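Long-range contacts in electron transfer flavoprotein, alpha subunit (Thermotoga maritima, PDB 7KOE), which binds FAD and probably passes electrons between redox partners as the alpha subunit of an electron transfer flavoprotein: residues T205-E210 / P256-G261; T266-L271 / I287-I292; K232-L237 / A325-L330. One frame throughout, in Å; residues are numbered along the deposited sequence.

Contact 1: residues T205-E210 / P256-G261; sequences TQVNLE and PEHQVG. With FAD (flavin-adenine dinucleotide), chain J.
The carbonyl O of V260 is gripped by one hydrogen bond from the flavin: N3 of the FAD donates to V260 O at 2.8 Å, with an N-H...O angle of 147°. Just before it, Q259 has its CB directed away from 205-210. With CG anti to the backbone N (chi1 -161°) and an extended chain, its NE2 comes to 3.0 Å from FAD O4, while its OE1 is held by R246. G261 comes next and lies against the flavin; its backbone angles call for glycine, and a side chain here would run into FAD N3.

On the other side of 256-261, V207 and L209 reach in from the loop before strand 214-218. V207 has CG1 anti to the backbone N, which sets that methyl over the centre of one H258 ring face in a CH-pi contact, 4.2 Å from CG1 to the ring centroid and 9° off the normal. CG2 stands above NE2 on that same face, 3.4 Å from CG2 to H258 NE2. The imidazole is tied down from elsewhere, ND1 being hydrogen-bonded to V242 O. An alanine in place of V207 would lack both methyls over the imidazole and would probably loosen the packing of the loop on H258. L209 works through one branch, CD2, which lies 3.6 Å from E257 O and 3.8 Å from V260 CG2. E257 O has its polar partner in K265 NZ.

Next to these apolar residues, N208 points away and its OD1 bonds R177 of the neighbouring Electron transfer flavoprotein chain. Through L209 the loop packs on the side chain of V260, whose carbonyl bonds flavin N3, in the FAD pocket of the Rossmann-like FAD-binding domain of the electron transfer flavoprotein family.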
loop_
_atom_site.group_PDB
_atom_site.type_symbol
_atom_site.label_atom_id
_atom_site.label_comp_id
_atom_site.label_asym_id
_atom_site.label_seq_id
_atom_site.Cartn_x
_atom_site.Cartn_y
_atom_site.Cartn_z
ATOM N N THR B 205 -27.992 -34.454 42.019
ATOM C CA THR B 205 -29.073 -35.249 41.451
ATOM C C THR B 205 -29.126 -35.171 39.934
ATOM O O THR B 205 -29.810 -35.991 39.312
ATOM C CB THR B 205 -30.419 -34.806 42.024
ATOM O OG1 THR B 205 -30.645 -33.431 41.696
ATOM C CG2 THR B 205 -30.436 -34.974 43.530
ATOM N N GLN B 206 -28.442 -34.200 39.331
ATOM C CA GLN B 206 -28.373 -34.078 37.882
ATOM C C GLN B 206 -26.927 -33.924 37.436
ATOM O O GLN B 206 -26.002 -34.117 38.231
ATOM C CB GLN B 206 -29.203 -32.890 37.396
ATOM C CG GLN B 206 -30.695 -33.046 37.598
ATOM C CD GLN B 206 -31.454 -31.787 37.259
ATOM O OE1 GLN B 206 -31.234 -31.181 36.212
ATOM N NE2 GLN B 206 -32.350 -31.377 38.147
ATOM N N VAL B 207 -26.722 -33.590 36.168
ATOM C CA VAL B 207 -25.399 -33.306 35.631
ATOM C C VAL B 207 -25.236 -31.796 35.599
ATOM O O VAL B 207 -26.012 -31.100 34.936
ATOM C CB VAL B 207 -25.224 -33.902 34.227
ATOM C CG1 VAL B 207 -23.851 -33.559 33.676
ATOM C CG2 VAL B 207 -25.454 -35.401 34.254
ATOM N N ASN B 208 -24.240 -31.279 36.310
ATOM C CA ASN B 208 -24.064 -29.825 36.366
ATOM C C ASN B 208 -23.161 -29.346 35.236
ATOM O O ASN B 208 -23.619 -28.665 34.314
ATOM C CB ASN B 208 -23.503 -29.420 37.728
ATOM C CG ASN B 208 -24.264 -30.042 38.870
ATOM O OD1 ASN B 208 -25.491 -29.985 38.915
ATOM N ND2 ASN B 208 -23.541 -30.651 39.800
ATOM N N LEU B 209 -21.878 -29.710 35.292
ATOM C CA LEU B 209 -20.853 -29.492 34.269
ATOM C C LEU B 209 -20.647 -28.024 33.861
ATOM O O LEU B 209 -19.916 -27.754 32.910
ATOM C CB LEU B 209 -21.131 -30.349 33.029
ATOM C CG LEU B 209 -19.925 -30.969 32.329
ATOM C CD1 LEU B 209 -19.140 -31.839 33.274
ATOM C CD2 LEU B 209 -20.391 -31.769 31.150
ATOM N N GLU B 210 -21.268 -27.061 34.536
ATOM C CA GLU B 210 -20.842 -25.669 34.452
ATOM C C GLU B 210 -20.680 -25.030 35.811
ATOM O O GLU B 210 -19.943 -24.044 35.928
ATOM C CB GLU B 210 -21.831 -24.807 33.651
ATOM C CG GLU B 210 -21.975 -25.118 32.178
ATOM C CD GLU B 210 -23.179 -25.982 31.882
ATOM O OE1 GLU B 210 -23.952 -26.262 32.818
ATOM O OE2 GLU B 210 -23.361 -26.360 30.712
ATOM N N PRO B 256 -24.445 -38.164 26.516
ATOM C CA PRO B 256 -24.005 -36.915 25.874
ATOM C C PRO B 256 -24.191 -35.659 26.711
ATOM O O PRO B 256 -23.718 -34.591 26.297
ATOM C CB PRO B 256 -24.871 -36.852 24.606
ATOM C CG PRO B 256 -26.005 -37.772 24.871
ATOM C CD PRO B 256 -25.439 -38.866 25.692
ATOM N N GLU B 257 -24.852 -35.742 27.866
ATOM C CA GLU B 257 -24.931 -34.621 28.794
ATOM C C GLU B 257 -23.636 -34.405 29.561
ATOM O O GLU B 257 -23.504 -33.388 30.249
ATOM C CB GLU B 257 -26.086 -34.824 29.783
ATOM C CG GLU B 257 -27.485 -34.631 29.204
ATOM C CD GLU B 257 -27.972 -35.819 28.392
ATOM O OE1 GLU B 257 -28.233 -36.885 28.988
ATOM O OE2 GLU B 257 -28.094 -35.686 27.157
ATOM N N HIS B 258 -22.686 -35.329 29.453
ATOM C CA HIS B 258 -21.382 -35.223 30.084
ATOM C C HIS B 258 -20.311 -34.712 29.134
ATOM O O HIS B 258 -19.130 -34.731 29.484
ATOM C CB HIS B 258 -20.961 -36.587 30.632
ATOM C CG HIS B 258 -21.726 -37.003 31.844
ATOM N ND1 HIS B 258 -21.235 -36.850 33.121
ATOM C CD2 HIS B 258 -22.950 -37.563 31.976
ATOM C CE1 HIS B 258 -22.122 -37.302 33.990
ATOM N NE2 HIS B 258 -23.171 -37.742 33.321
ATOM N N GLN B 259 -20.692 -34.252 27.946
ATOM C CA GLN B 259 -19.718 -33.886 26.931
ATOM C C GLN B 259 -19.250 -32.453 27.121
ATOM O O GLN B 259 -20.046 -31.548 27.376
ATOM C CB GLN B 259 -20.312 -34.058 25.539
ATOM C CG GLN B 259 -19.278 -34.149 24.445
ATOM C CD GLN B 259 -19.873 -33.932 23.084
ATOM O OE1 GLN B 259 -20.656 -34.745 22.601
ATOM N NE2 GLN B 259 -19.520 -32.826 22.459
ATOM N N VAL B 260 -17.942 -32.255 26.986
ATOM C CA VAL B 260 -17.295 -30.975 27.228
ATOM C C VAL B 260 -16.642 -30.524 25.932
ATOM O O VAL B 260 -15.913 -31.296 25.300
ATOM C CB VAL B 260 -16.254 -31.081 28.359
ATOM C CG1 VAL B 260 -15.503 -29.785 28.521
ATOM C CG2 VAL B 260 -16.923 -31.466 29.661
ATOM N N GLY B 261 -16.913 -29.288 25.528
ATOM C CA GLY B 261 -16.224 -28.732 24.385
ATOM C C GLY B 261 -17.033 -27.726 23.599
ATOM O O GLY B 261 -17.789 -26.939 24.171
HETATM P PA FAD J . -8.342 -38.775 20.922
HETATM O O1A FAD J . -8.204 -40.082 20.248
HETATM O O2A FAD J . -8.016 -37.591 20.027
HETATM O O5B FAD J . -7.523 -38.765 22.223
HETATM C C5B FAD J . -6.823 -39.942 22.673
HETATM C C4B FAD J . -5.702 -39.516 23.582
HETATM O O4B FAD J . -5.629 -40.414 24.712
HETATM C C3B FAD J . -4.315 -39.512 22.942
HETATM O O3B FAD J . -3.583 -38.355 23.332
HETATM C C2B FAD J . -3.684 -40.796 23.483
HETATM O O2B FAD J . -2.270 -40.700 23.575
HETATM C C1B FAD J . -4.301 -40.849 24.875
HETATM N N9A FAD J . -4.314 -42.175 25.480
HETATM C C8A FAD J . -4.373 -43.380 24.832
HETATM N N7A FAD J . -4.363 -44.418 25.633
HETATM C C5A FAD J . -4.290 -43.855 26.898
HETATM C C6A FAD J . -4.245 -44.417 28.188
HETATM N N6A FAD J . -4.269 -45.732 28.427
HETATM N N1A FAD J . -4.174 -43.572 29.239
HETATM C C2A FAD J . -4.151 -42.258 29.008
HETATM N N3A FAD J . -4.191 -41.615 27.840
HETATM C C4A FAD J . -4.257 -42.474 26.817
HETATM N N1 FAD J . -14.903 -32.957 20.950
HETATM C C2 FAD J . -15.272 -32.771 22.245
HETATM O O2 FAD J . -14.716 -33.375 23.156
HETATM N N3 FAD J . -16.273 -31.883 22.552
HETATM C C4 FAD J . -16.976 -31.132 21.663
HETATM O O4 FAD J . -17.858 -30.371 22.052
HETATM C C4X FAD J . -16.590 -31.342 20.289
HETATM N N5 FAD J . -17.206 -30.671 19.389
HETATM C C5X FAD J . -16.846 -30.859 18.079
HETATM C C6 FAD J . -17.511 -30.136 17.100
HETATM C C7 FAD J . -17.185 -30.288 15.761
HETATM C C7M FAD J . -17.930 -29.486 14.730
HETATM C C8 FAD J . -16.169 -31.180 15.390
HETATM C C8M FAD J . -15.783 -31.360 13.956
HETATM C C9 FAD J . -15.499 -31.906 16.367
HETATM C C9A FAD J . -15.835 -31.752 17.704
HETATM N N10 FAD J . -15.165 -32.449 18.724
HETATM C C10 FAD J . -15.536 -32.283 20.031
HETATM C "C1'" FAD J . -14.128 -33.438 18.396
HETATM C "C2'" FAD J . -12.704 -32.912 18.487
HETATM O "O2'" FAD J . -12.350 -32.227 17.286
HETATM C "C3'" FAD J . -11.761 -34.098 18.680
HETATM O "O3'" FAD J . -11.792 -34.896 17.502
HETATM C "C4'" FAD J . -12.120 -34.982 19.871
HETATM O "O4'" FAD J . -12.209 -34.187 21.053
HETATM C "C5'" FAD J . -11.134 -36.104 20.096
HETATM O "O5'" FAD J . -11.433 -36.732 21.359
HETATM P P FAD J . -10.299 -37.329 22.264
HETATM O O1P FAD J . -10.972 -37.815 23.548
HETATM O O2P FAD J . -9.200 -36.394 22.426
HETATM O O3P FAD J . -9.821 -38.587 21.452
#

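Contact 2: residues T266-L271 / I287-I292; sequences TVRPVL and IKESEI
I287 O accepts two hydrogen bonds from S290, one from the hydroxyl (S290 OG to I287 O, 2.8 Å) and one from the backbone (S290 N to I287 O, 3.2 Å). The backbone bond closes a type I beta turn, I287 to S290, and the hydroxyl reinforces it. OG sits between the backbone N and the carbonyl carbon (chi1 68°) and meets the carbonyl nearly along its axis. This turn and 266-271 lead into the adjacent parallel strands 293-296 and 271-275 of the Rossmann-like sheet.

Between the segments, E291 N donates to P269 O at 3.5 Å and I292 N to V270 O at 3.2 Å, both weak and bent. E289 OE2 makes a salt bridge with R164, whereas its other oxygen stays beyond salt-bridge distance of R268, 4.3 Å from E289 OE1 to R268 NE, with carboxylate and guanidinium planes 60° apart. R268 CG lies over the backbone O and the CB of E289. From the neighbouring Electron transfer flavoprotein chain, R251 hydrogen-bonds S290 O.

Outward from this framework the contact is mostly apolar, although V270 O also lies against the I292 side chain. The P269 ring lays CD on S290 CB at 3.6 Å, and L271 brings CD1 against CB and CG2 of I292. V267 and I287 run alongside each other in the same direction, their CG2 methyls 4.0 Å apart.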
loop_
_atom_site.group_PDB
_atom_site.type_symbol
_atom_site.label_atom_id
_atom_site.label_comp_id
_atom_site.label_asym_id
_atom_site.label_seq_id
_atom_site.Cartn_x
_atom_site.Cartn_y
_atom_site.Cartn_z
ATOM N N THR B 266 -19.429 -25.860 27.914
ATOM C CA THR B 266 -18.220 -25.113 28.240
ATOM C C THR B 266 -18.101 -25.055 29.756
ATOM O O THR B 266 -18.912 -24.410 30.429
ATOM C CB THR B 266 -18.262 -23.717 27.628
ATOM O OG1 THR B 266 -18.192 -23.825 26.202
ATOM C CG2 THR B 266 -17.090 -22.886 28.113
ATOM N N VAL B 267 -17.111 -25.747 30.293
ATOM C CA VAL B 267 -16.925 -25.805 31.734
ATOM C C VAL B 267 -16.153 -24.578 32.196
ATOM O O VAL B 267 -15.374 -23.978 31.448
ATOM C CB VAL B 267 -16.216 -27.116 32.140
ATOM C CG1 VAL B 267 -16.989 -28.300 31.647
ATOM C CG2 VAL B 267 -14.812 -27.183 31.583
ATOM N N ARG B 268 -16.408 -24.171 33.434
ATOM C CA ARG B 268 -15.566 -23.195 34.128
ATOM C C ARG B 268 -15.349 -23.654 35.565
ATOM O O ARG B 268 -15.914 -23.086 36.507
ATOM C CB ARG B 268 -16.201 -21.804 34.079
ATOM C CG ARG B 268 -15.244 -20.666 34.362
ATOM C CD ARG B 268 -15.938 -19.561 35.127
ATOM N NE ARG B 268 -17.275 -19.306 34.606
ATOM C CZ ARG B 268 -18.241 -18.698 35.287
ATOM N NH1 ARG B 268 -18.020 -18.279 36.525
ATOM N NH2 ARG B 268 -19.429 -18.511 34.728
ATOM N N PRO B 269 -14.536 -24.706 35.776
ATOM C CA PRO B 269 -14.209 -25.088 37.147
ATOM C C PRO B 269 -12.968 -24.360 37.627
ATOM O O PRO B 269 -12.429 -23.513 36.911
ATOM C CB PRO B 269 -13.971 -26.592 37.026
ATOM C CG PRO B 269 -13.321 -26.721 35.720
ATOM C CD PRO B 269 -13.900 -25.642 34.830
ATOM N N VAL B 270 -12.505 -24.667 38.841
ATOM C CA VAL B 270 -11.195 -24.197 39.265
ATOM C C VAL B 270 -10.123 -25.246 39.035
ATOM O O VAL B 270 -8.936 -24.965 39.240
ATOM C CB VAL B 270 -11.201 -23.765 40.745
ATOM C CG1 VAL B 270 -12.248 -22.693 40.971
ATOM C CG2 VAL B 270 -11.427 -24.953 41.652
ATOM N N LEU B 271 -10.502 -26.442 38.593
ATOM C CA LEU B 271 -9.554 -27.539 38.431
ATOM C C LEU B 271 -10.137 -28.511 37.417
ATOM O O LEU B 271 -11.147 -29.162 37.696
ATOM C CB LEU B 271 -9.295 -28.218 39.768
ATOM C CG LEU B 271 -8.457 -29.491 39.789
ATOM C CD1 LEU B 271 -7.107 -29.272 39.146
ATOM C CD2 LEU B 271 -8.296 -29.972 41.216
ATOM N N ILE B 287 -12.781 -25.631 27.899
ATOM C CA ILE B 287 -12.046 -25.744 29.155
ATOM C C ILE B 287 -11.088 -24.591 29.389
ATOM O O ILE B 287 -10.488 -24.521 30.472
ATOM C CB ILE B 287 -11.272 -27.075 29.243
ATOM C CG1 ILE B 287 -10.026 -27.029 28.369
ATOM C CG2 ILE B 287 -12.130 -28.206 28.769
ATOM C CD1 ILE B 287 -9.117 -28.216 28.540
ATOM N N LYS B 288 -10.919 -23.687 28.422
ATOM C CA LYS B 288 -9.913 -22.636 28.529
ATOM C C LYS B 288 -10.283 -21.543 29.522
ATOM O O LYS B 288 -9.414 -20.744 29.884
ATOM C CB LYS B 288 -9.660 -22.015 27.154
ATOM C CG LYS B 288 -10.886 -21.396 26.513
ATOM C CD LYS B 288 -10.512 -20.566 25.297
ATOM C CE LYS B 288 -9.814 -21.410 24.243
ATOM N NZ LYS B 288 -9.532 -20.630 23.009
ATOM N N GLU B 289 -11.531 -21.484 29.971
ATOM C CA GLU B 289 -11.946 -20.528 30.987
ATOM C C GLU B 289 -11.725 -21.045 32.402
ATOM O O GLU B 289 -12.103 -20.367 33.362
ATOM C CB GLU B 289 -13.421 -20.164 30.793
ATOM C CG GLU B 289 -13.751 -18.700 31.037
ATOM C CD GLU B 289 -15.212 -18.381 30.774
ATOM O OE1 GLU B 289 -15.990 -19.322 30.507
ATOM O OE2 GLU B 289 -15.585 -17.192 30.837
ATOM N N SER B 290 -11.123 -22.221 32.556
ATOM C CA SER B 290 -10.886 -22.796 33.869
ATOM C C SER B 290 -9.669 -22.150 34.522
ATOM O O SER B 290 -9.063 -21.214 33.992
ATOM C CB SER B 290 -10.695 -24.304 33.767
ATOM O OG SER B 290 -9.492 -24.621 33.103
ATOM N N GLU B 291 -9.293 -22.670 35.686
ATOM C CA GLU B 291 -8.143 -22.166 36.422
ATOM C C GLU B 291 -6.940 -23.097 36.340
ATOM O O GLU B 291 -5.833 -22.650 36.028
ATOM C CB GLU B 291 -8.525 -21.928 37.888
ATOM C CG GLU B 291 -9.122 -20.553 38.180
ATOM C CD GLU B 291 -8.110 -19.413 38.154
ATOM O OE1 GLU B 291 -8.540 -18.246 38.266
ATOM O OE2 GLU B 291 -6.889 -19.669 38.068
ATOM N N ILE B 292 -7.129 -24.384 36.618
ATOM C CA ILE B 292 -6.063 -25.376 36.558
ATOM C C ILE B 292 -6.492 -26.471 35.593
ATOM O O ILE B 292 -7.603 -27.000 35.706
ATOM C CB ILE B 292 -5.756 -25.974 37.943
ATOM C CG1 ILE B 292 -5.604 -24.879 38.996
ATOM C CG2 ILE B 292 -4.490 -26.808 37.893
ATOM C CD1 ILE B 292 -5.750 -25.381 40.402
#

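Contact 3: residues K232-L237 / A325-L330; sequences KELADL and AKLREL
L237 leaves helix 227-237 with its CB directed toward 325-330, and CG is anti to the backbone N (chi1 -175°), which carries the fork of the leucine across to the other helix. There its two methyls divide the work. CD1 lies over one face of the R328 guanidinium and touches the start of that side chain, 3.7 Å from R328 CG, so the arginine chain and its flat end both border the same methyl. CD2 turns to L327, lying 3.7 Å from L327 CB and 3.8 Å from L327 CD1.

L327 is therefore met along its length. Its CD1 also meets the tip of L234, CD1 to CD1 at 3.8 Å, the two leucines crossing at about a right angle. A leucine from another subunit, L286 of the Electron transfer flavoprotein chain, packs on L327 as well.

The polar groups lie at the border of this apolar patch. R328 is extended from CG to NE, and its NH1 ends near the helix backbone, 3.9 Å from E233 O, while E233 OE2 remains 5.1 Å from NH1. The opposite charges may attract one another at that distance but form no salt bridge. E233 O has a weak hydrogen bond from T324 instead.

The axes of segments 232-237 and 325-330 approach to 10.7 Å and cross at 27°, running in roughly the same direction. Helix 227-237 is the connection of the beta-alpha-beta crossover from strand 214-218 to strand 241-244, and helix 321-331 follows the edge strand 310-312; their leucine-lined packing beside the five-stranded parallel sheet is that of neighbouring helices in a Rossmann-like domain.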
loop_
_atom_site.group_PDB
_atom_site.type_symbol
_atom_site.label_atom_id
_atom_site.label_comp_id
_atom_site.label_asym_id
_atom_site.label_seq_id
_atom_site.Cartn_x
_atom_site.Cartn_y
_atom_site.Cartn_z
ATOM N N LYS B 232 -15.024 -41.253 38.129
ATOM C CA LYS B 232 -16.071 -40.822 39.046
ATOM C C LYS B 232 -15.670 -40.997 40.502
ATOM O O LYS B 232 -16.247 -40.334 41.371
ATOM C CB LYS B 232 -17.365 -41.586 38.773
ATOM C CG LYS B 232 -18.618 -40.809 39.124
ATOM C CD LYS B 232 -19.854 -41.677 39.018
ATOM C CE LYS B 232 -21.111 -40.832 39.021
ATOM N NZ LYS B 232 -21.162 -39.926 40.199
ATOM N N GLU B 233 -14.710 -41.881 40.785
ATOM C CA GLU B 233 -14.133 -41.949 42.122
ATOM C C GLU B 233 -13.389 -40.668 42.467
ATOM O O GLU B 233 -13.416 -40.226 43.619
ATOM C CB GLU B 233 -13.192 -43.148 42.230
ATOM C CG GLU B 233 -13.893 -44.482 42.393
ATOM C CD GLU B 233 -13.004 -45.653 42.023
ATOM O OE1 GLU B 233 -13.544 -46.737 41.718
ATOM O OE2 GLU B 233 -11.767 -45.490 42.037
ATOM N N LEU B 234 -12.735 -40.058 41.483
ATOM C CA LEU B 234 -12.089 -38.770 41.662
ATOM C C LEU B 234 -13.064 -37.605 41.574
ATOM O O LEU B 234 -12.752 -36.514 42.060
ATOM C CB LEU B 234 -10.987 -38.602 40.613
ATOM C CG LEU B 234 -9.864 -37.599 40.860
ATOM C CD1 LEU B 234 -9.382 -37.688 42.287
ATOM C CD2 LEU B 234 -8.728 -37.855 39.895
ATOM N N ALA B 235 -14.240 -37.812 40.982
ATOM C CA ALA B 235 -15.202 -36.725 40.839
ATOM C C ALA B 235 -15.915 -36.446 42.152
ATOM O O ALA B 235 -16.006 -35.296 42.593
ATOM C CB ALA B 235 -16.213 -37.062 39.744
ATOM N N ASP B 236 -16.440 -37.493 42.791
ATOM C CA ASP B 236 -17.187 -37.301 44.029
ATOM C C ASP B 236 -16.255 -37.073 45.209
ATOM O O ASP B 236 -16.684 -36.588 46.263
ATOM C CB ASP B 236 -18.095 -38.501 44.285
ATOM C CG ASP B 236 -19.261 -38.561 43.322
ATOM O OD1 ASP B 236 -19.707 -37.491 42.860
ATOM O OD2 ASP B 236 -19.731 -39.681 43.029
ATOM N N LEU B 237 -14.978 -37.431 45.058
ATOM C CA LEU B 237 -13.983 -37.097 46.069
ATOM C C LEU B 237 -13.768 -35.593 46.137
ATOM O O LEU B 237 -13.861 -34.984 47.207
ATOM C CB LEU B 237 -12.669 -37.814 45.761
ATOM C CG LEU B 237 -11.519 -37.685 46.758
ATOM C CD1 LEU B 237 -10.876 -39.029 46.925
ATOM C CD2 LEU B 237 -10.483 -36.681 46.286
ATOM N N ALA B 325 -6.560 -42.899 45.372
ATOM C CA ALA B 325 -6.171 -43.699 46.528
ATOM C C ALA B 325 -5.376 -42.854 47.513
ATOM O O ALA B 325 -5.583 -42.927 48.729
ATOM C CB ALA B 325 -5.362 -44.918 46.086
ATOM N N LYS B 326 -4.464 -42.034 46.994
ATOM C CA LYS B 326 -3.663 -41.166 47.846
ATOM C C LYS B 326 -4.493 -40.002 48.377
ATOM O O LYS B 326 -4.236 -39.483 49.466
ATOM C CB LYS B 326 -2.447 -40.667 47.065
ATOM C CG LYS B 326 -1.428 -39.914 47.888
ATOM C CD LYS B 326 -0.161 -39.689 47.102
ATOM C CE LYS B 326 0.659 -40.962 47.029
ATOM N NZ LYS B 326 1.169 -41.347 48.373
ATOM N N LEU B 327 -5.517 -39.595 47.628
ATOM C CA LEU B 327 -6.326 -38.461 48.057
ATOM C C LEU B 327 -7.324 -38.861 49.137
ATOM O O LEU B 327 -7.841 -38.000 49.858
ATOM C CB LEU B 327 -7.042 -37.847 46.857
ATOM C CG LEU B 327 -6.327 -36.681 46.177
ATOM C CD1 LEU B 327 -6.956 -36.378 44.838
ATOM C CD2 LEU B 327 -6.367 -35.452 47.061
ATOM N N ARG B 328 -7.621 -40.156 49.263
ATOM C CA ARG B 328 -8.495 -40.601 50.344
ATOM C C ARG B 328 -7.757 -40.619 51.676
ATOM O O ARG B 328 -8.328 -40.289 52.721
ATOM C CB ARG B 328 -9.068 -41.986 50.033
ATOM C CG ARG B 328 -10.205 -41.968 49.042
ATOM C CD ARG B 328 -10.660 -43.363 48.658
ATOM N NE ARG B 328 -11.458 -43.335 47.438
ATOM C CZ ARG B 328 -12.769 -43.118 47.403
ATOM N NH1 ARG B 328 -13.411 -43.107 46.243
ATOM N NH2 ARG B 328 -13.440 -42.912 48.528
ATOM N N GLU B 329 -6.478 -40.999 51.659
ATOM C CA GLU B 329 -5.729 -41.089 52.906
ATOM C C GLU B 329 -5.280 -39.718 53.393
ATOM O O GLU B 329 -4.840 -39.585 54.541
ATOM C CB GLU B 329 -4.530 -42.022 52.740
ATOM C CG GLU B 329 -3.368 -41.431 51.975
ATOM C CD GLU B 329 -2.481 -42.498 51.369
ATOM O OE1 GLU B 329 -3.005 -43.573 51.011
ATOM O OE2 GLU B 329 -1.259 -42.265 51.256
ATOM N N LEU B 330 -5.379 -38.692 52.547
ATOM C CA LEU B 330 -5.037 -37.346 52.988
ATOM C C LEU B 330 -6.280 -36.548 53.359
ATOM O O LEU B 330 -6.193 -35.599 54.145
ATOM C CB LEU B 330 -4.233 -36.626 51.906
ATOM C CG LEU B 330 -2.877 -37.213 51.491
ATOM C CD1 LEU B 330 -2.038 -36.161 50.790
ATOM C CD2 LEU B 330 -2.115 -37.802 52.670
#

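From the N-terminal side, 205-210 opens contact 1 ahead of strand 214-218. Segment 232-237 then opens contact 3 before contact 1 has closed at 256-261, so these two cross. Contact 2 opens at 266-271 and closes at 287-292, following contact 1 in series and lying wholly within the loop that contact 3 closes at 325-330. Contacts 1 and 2 touch, V260 and L209 meeting V267, and form one continuous patch reaching from the flavin pocket to the starts of the central strands. Contact 3 stands apart, its centre about 20 Å from both others, and joins the first and last helices of the domain.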